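Local coordinates for protein endo-b-1,4-glucanase (Nasutitermes takasagoensis, PDB 1KS8) that probably hydrolyses internal beta-1,4-glucosidic linkages in cellulose, lichenin and cereal beta-D-glucans, as a family 9 glycosyl hydrolase, at residues I313-A318 / Q422-A427; F330-I335 / A426-L431. All blocks are in the same frame, centred on the assembly; numbering follows the deposited sequence.

Contact 1: I313-A318 / Q422-A427; sequences IMLEAA and QSALAA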
loop_
_atom_site.group_PDB
_atom_site.type_symbol
_atom_site.label_atom_id
_atom_site.label_comp_id
_atom_site.label_asym_id
_atom_site.label_seq_id
_atom_site.Cartn_x
_atom_site.Cartn_y
_atom_site.Cartn_z
ATOM N N ILE A 313 -12.475 3.541 2.430
ATOM C CA ILE A 313 -13.026 3.761 3.762
ATOM C C ILE A 313 -14.548 3.811 3.653
ATOM O O ILE A 313 -15.257 3.284 4.508
ATOM C CB ILE A 313 -12.496 5.078 4.385
ATOM C CG1 ILE A 313 -11.028 4.902 4.788
ATOM C CG2 ILE A 313 -13.334 5.469 5.604
ATOM C CD1 ILE A 313 -10.789 3.829 5.849
ATOM N N MET A 314 -15.048 4.430 2.588
ATOM C CA MET A 314 -16.489 4.526 2.379
ATOM C C MET A 314 -17.102 3.149 2.156
ATOM O O MET A 314 -18.185 2.852 2.666
ATOM C CB MET A 314 -16.796 5.424 1.182
ATOM C CG MET A 314 -16.517 6.889 1.439
ATOM S SD MET A 314 -16.959 7.908 0.026
ATOM C CE MET A 314 -16.058 9.405 0.411
ATOM N N LEU A 315 -16.412 2.308 1.391
ATOM C CA LEU A 315 -16.901 0.963 1.120
ATOM C C LEU A 315 -16.906 0.132 2.404
ATOM O O LEU A 315 -17.811 -0.679 2.626
ATOM C CB LEU A 315 -16.040 0.306 0.038
ATOM C CG LEU A 315 -16.279 0.920 -1.348
ATOM C CD1 LEU A 315 -15.126 0.593 -2.288
ATOM C CD2 LEU A 315 -17.597 0.405 -1.904
ATOM N N GLU A 316 -15.908 0.346 3.257
ATOM C CA GLU A 316 -15.833 -0.376 4.523
ATOM C C GLU A 316 -16.942 0.118 5.448
ATOM O O GLU A 316 -17.536 -0.661 6.196
ATOM C CB GLU A 316 -14.465 -0.164 5.180
ATOM C CG GLU A 316 -13.363 -1.034 4.593
ATOM C CD GLU A 316 -13.434 -2.466 5.085
ATOM O OE1 GLU A 316 -12.878 -3.363 4.417
ATOM O OE2 GLU A 316 -14.038 -2.696 6.154
ATOM N N ALA A 317 -17.220 1.415 5.390
ATOM C CA ALA A 317 -18.267 2.010 6.215
ATOM C C ALA A 317 -19.628 1.461 5.800
ATOM O O ALA A 317 -20.482 1.187 6.647
ATOM C CB ALA A 317 -18.249 3.522 6.073
ATOM N N ALA A 318 -19.830 1.304 4.494
ATOM C CA ALA A 318 -21.090 0.782 3.980
ATOM C C ALA A 318 -21.352 -0.615 4.532
ATOM O O ALA A 318 -22.501 -0.983 4.792
ATOM C CB ALA A 318 -21.067 0.753 2.454
ATOM N N GLN A 422 -6.833 -0.904 -5.224
ATOM C CA GLN A 422 -7.079 -2.308 -5.528
ATOM C C GLN A 422 -8.139 -2.922 -4.621
ATOM O O GLN A 422 -9.002 -3.673 -5.084
ATOM C CB GLN A 422 -5.784 -3.117 -5.435
ATOM C CG GLN A 422 -5.955 -4.548 -5.934
ATOM C CD GLN A 422 -4.646 -5.292 -6.056
ATOM O OE1 GLN A 422 -3.733 -4.859 -6.761
ATOM N NE2 GLN A 422 -4.545 -6.425 -5.372
ATOM N N SER A 423 -8.085 -2.606 -3.332
ATOM C CA SER A 423 -9.069 -3.147 -2.409
ATOM C C SER A 423 -10.464 -2.612 -2.723
ATOM O O SER A 423 -11.454 -3.327 -2.563
ATOM C CB SER A 423 -8.665 -2.832 -0.968
ATOM O OG SER A 423 -7.487 -3.557 -0.639
ATOM N N ALA A 424 -10.542 -1.365 -3.179
ATOM C CA ALA A 424 -11.823 -0.764 -3.539
ATOM C C ALA A 424 -12.383 -1.466 -4.773
ATOM O O ALA A 424 -13.591 -1.682 -4.884
ATOM C CB ALA A 424 -11.653 0.732 -3.813
ATOM N N LEU A 425 -11.502 -1.830 -5.701
ATOM C CA LEU A 425 -11.931 -2.526 -6.907
ATOM C C LEU A 425 -12.519 -3.880 -6.529
ATOM O O LEU A 425 -13.546 -4.291 -7.067
ATOM C CB LEU A 425 -10.752 -2.713 -7.865
ATOM C CG LEU A 425 -10.278 -1.445 -8.578
ATOM C CD1 LEU A 425 -8.916 -1.683 -9.210
ATOM C CD2 LEU A 425 -11.307 -1.043 -9.629
ATOM N N ALA A 426 -11.865 -4.576 -5.602
ATOM C CA ALA A 426 -12.354 -5.876 -5.156
ATOM C C ALA A 426 -13.747 -5.714 -4.552
ATOM O O ALA A 426 -14.625 -6.554 -4.765
ATOM C CB ALA A 426 -11.399 -6.468 -4.125
ATOM N N ALA A 427 -13.946 -4.635 -3.801
ATOM C CA ALA A 427 -15.239 -4.367 -3.180
ATOM C C ALA A 427 -16.305 -4.107 -4.244
ATOM O O ALA A 427 -17.419 -4.627 -4.156
ATOM C CB ALA A 427 -15.130 -3.167 -2.238
#
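L315 and A427 bring the two backbones together, their CA atoms 7.0 Å apart, where residues 313-318 of helix 303-319 pass residues 422-427 of helix 415-430 with both segments running in the same general direction. Both helices belong to the (alpha/alpha)6 barrel of family 9 glycosyl hydrolases, the second being the last helix of the chain.

One leucine methyl carries the contact. L315 points at the opposing helix; its CG stands beside the backbone N, and chi2 (161°) extends CD1 far from its own backbone. This methyl arrives over the groove between two alanines three residues apart: it lies 3.8 Å from A424 CB and, equally, 3.8 Å from A427 CB. It also rests against the backbone of the facing helix, with L315 CD1 3.8 Å from A424 O. The alanine side chains are short enough to let the leucine reach the main chain between them.

Nearby, A331 of helix 324-341 and L431 pack on L315, while F79 covers A427. The polar side chains of the second segment are engaged elsewhere: S423 OG bonds to V71 O, and Q422 reaches S12 and Y83. No hydrogen bond crosses between the segments, and what they exchange is apolar packing, one branched side chain against two alanines and a carbonyl oxygen.

Contact 2: F330-I335 / A426-L431; sequences FAQTQI and AALVAL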
loop_
_atom_site.group_PDB
_atom_site.type_symbol
_atom_site.label_atom_id
_atom_site.label_comp_id
_atom_site.label_asym_id
_atom_site.label_seq_id
_atom_site.Cartn_x
_atom_site.Cartn_y
_atom_site.Cartn_z
ATOM N N PHE A 330 -20.858 6.905 -3.936
ATOM C CA PHE A 330 -19.836 7.941 -3.948
ATOM C C PHE A 330 -18.456 7.332 -4.153
ATOM O O PHE A 330 -17.642 7.863 -4.907
ATOM C CB PHE A 330 -19.838 8.755 -2.654
ATOM C CG PHE A 330 -19.063 10.038 -2.766
ATOM C CD1 PHE A 330 -19.698 11.219 -3.138
ATOM C CD2 PHE A 330 -17.685 10.047 -2.587
ATOM C CE1 PHE A 330 -18.966 12.391 -3.334
ATOM C CE2 PHE A 330 -16.946 11.210 -2.781
ATOM C CZ PHE A 330 -17.589 12.385 -3.157
ATOM N N ALA A 331 -18.188 6.223 -3.474
ATOM C CA ALA A 331 -16.903 5.552 -3.619
ATOM C C ALA A 331 -16.689 5.209 -5.090
ATOM O O ALA A 331 -15.596 5.388 -5.626
ATOM C CB ALA A 331 -16.875 4.287 -2.781
ATOM N N GLN A 332 -17.741 4.725 -5.744
ATOM C CA GLN A 332 -17.654 4.362 -7.153
ATOM C C GLN A 332 -17.320 5.566 -8.037
ATOM O O GLN A 332 -16.590 5.430 -9.019
ATOM C CB GLN A 332 -18.963 3.720 -7.628
ATOM C CG GLN A 332 -18.869 3.130 -9.032
ATOM C CD GLN A 332 -20.197 2.610 -9.559
ATOM O OE1 GLN A 332 -20.242 1.932 -10.586
ATOM N NE2 GLN A 332 -21.282 2.933 -8.867
ATOM N N THR A 333 -17.845 6.745 -7.706
ATOM C CA THR A 333 -17.546 7.912 -8.532
ATOM C C THR A 333 -16.058 8.249 -8.489
ATOM O O THR A 333 -15.496 8.722 -9.476
ATOM C CB THR A 333 -18.337 9.174 -8.102
ATOM O OG1 THR A 333 -17.912 9.598 -6.800
ATOM C CG2 THR A 333 -19.832 8.892 -8.091
ATOM N N GLN A 334 -15.419 8.007 -7.349
ATOM C CA GLN A 334 -14.000 8.307 -7.218
ATOM C C GLN A 334 -13.167 7.319 -8.020
ATOM O O GLN A 334 -12.242 7.711 -8.733
ATOM C CB GLN A 334 -13.598 8.294 -5.742
ATOM C CG GLN A 334 -14.359 9.329 -4.927
ATOM C CD GLN A 334 -14.185 10.735 -5.477
ATOM O OE1 GLN A 334 -13.099 11.304 -5.415
ATOM N NE2 GLN A 334 -15.256 11.296 -6.028
ATOM N N ILE A 335 -13.497 6.037 -7.909
ATOM C CA ILE A 335 -12.782 5.025 -8.668
ATOM C C ILE A 335 -13.035 5.280 -10.156
ATOM O O ILE A 335 -12.115 5.223 -10.970
ATOM C CB ILE A 335 -13.255 3.604 -8.289
ATOM C CG1 ILE A 335 -12.954 3.335 -6.809
ATOM C CG2 ILE A 335 -12.580 2.567 -9.177
ATOM C CD1 ILE A 335 -11.488 3.492 -6.423
ATOM N N ALA A 426 -11.865 -4.576 -5.602
ATOM C CA ALA A 426 -12.354 -5.876 -5.156
ATOM C C ALA A 426 -13.747 -5.714 -4.552
ATOM O O ALA A 426 -14.625 -6.554 -4.765
ATOM C CB ALA A 426 -11.399 -6.468 -4.125
ATOM N N ALA A 427 -13.946 -4.635 -3.801
ATOM C CA ALA A 427 -15.239 -4.367 -3.180
ATOM C C ALA A 427 -16.305 -4.107 -4.244
ATOM O O ALA A 427 -17.419 -4.627 -4.156
ATOM C CB ALA A 427 -15.130 -3.167 -2.238
ATOM N N LEU A 428 -15.968 -3.308 -5.251
ATOM C CA LEU A 428 -16.924 -3.013 -6.311
ATOM C C LEU A 428 -17.325 -4.287 -7.044
ATOM O O LEU A 428 -18.490 -4.463 -7.394
ATOM C CB LEU A 428 -16.338 -1.992 -7.288
ATOM C CG LEU A 428 -16.138 -0.600 -6.677
ATOM C CD1 LEU A 428 -15.434 0.307 -7.675
ATOM C CD2 LEU A 428 -17.485 -0.011 -6.273
ATOM N N VAL A 429 -16.366 -5.181 -7.267
ATOM C CA VAL A 429 -16.666 -6.437 -7.942
ATOM C C VAL A 429 -17.563 -7.293 -7.050
ATOM O O VAL A 429 -18.523 -7.905 -7.524
ATOM C CB VAL A 429 -15.384 -7.234 -8.270
ATOM C CG1 VAL A 429 -15.755 -8.599 -8.838
ATOM C CG2 VAL A 429 -14.534 -6.465 -9.269
ATOM N N ALA A 430 -17.255 -7.323 -5.755
ATOM C CA ALA A 430 -18.035 -8.110 -4.803
ATOM C C ALA A 430 -19.482 -7.634 -4.732
ATOM O O ALA A 430 -20.395 -8.426 -4.486
ATOM C CB ALA A 430 -17.396 -8.037 -3.420
ATOM N N LEU A 431 -19.681 -6.338 -4.953
ATOM C CA LEU A 431 -21.009 -5.738 -4.910
ATOM C C LEU A 431 -21.762 -5.890 -6.231
ATOM O O LEU A 431 -22.920 -5.482 -6.341
ATOM C CB LEU A 431 -20.892 -4.256 -4.542
ATOM C CG LEU A 431 -20.344 -3.964 -3.140
ATOM C CD1 LEU A 431 -19.981 -2.493 -3.023
ATOM C CD2 LEU A 431 -21.376 -4.350 -2.090
#
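Near the C-terminal end of helix 415-430, L428 is set against both Q332 and I335 of helix 324-341; the two segments run in roughly opposed directions and come nearest at Q332 and L428, with 7.5 Å between their CA atoms. This is helix-helix packing within the (alpha/alpha)6 barrel, joining its last helix to one that lies some ninety residues earlier in the chain.

L428 reaches across toward the partner helix and divides its two methyls between two residues. CD1, extended by a chi2 of 175°, is set against the branch point of I335: it lies 3.9 Å from I335 CG2 and 4.0 Å from I335 CB, with CG1 of the same residue about equally near. In I335, a chi1 of -62° places CG1 beside the backbone N and leaves CG2 anti to it, which turns both branches, together with CB, to the leucine methyl. The terminal methyl of the isoleucine does not join them: chi2 of -57° carries I335 CD1 off to 5.2 Å from L428 CD1. The two side chains lie alongside each other, pointing opposite ways. F421 and A424 of helix 415-430 also pack on I335, and Y5 of helix 5-18 packs on L428.

The second methyl meets a different kind of surface. Q332 has a polar end, but its chain is fully extended and carries the amide away to Y5, where OE1 is hydrogen-bonded to the tyrosine OH. What remains for the leucine is the aliphatic root of the glutamine, and there the packing is looser, with L428 CD2 4.2 Å from Q332 CB.

Contacts 1 and 2 set helix 415-430 against two helices that follow each other in the chain, 303-319 and 324-341, with the contact centres only 6 Å apart. Their own side chains close the triangle: M314 SD meets F330 CD2 at 3.5 Å, and L425 CD2 meets I335 CG2 at 3.9 Å. Both are apolar and lie away from the annotated sites. Contact 1 is the deeper, about 14 Å from the chain centre to its own centre against 18 Å, and all its touching residues are buried; contact 2 includes the partly exposed Q332. The roles reverse on the shared helix, which offers alanines to a leucine in 313-318 but supplies the leucine facing 330-335.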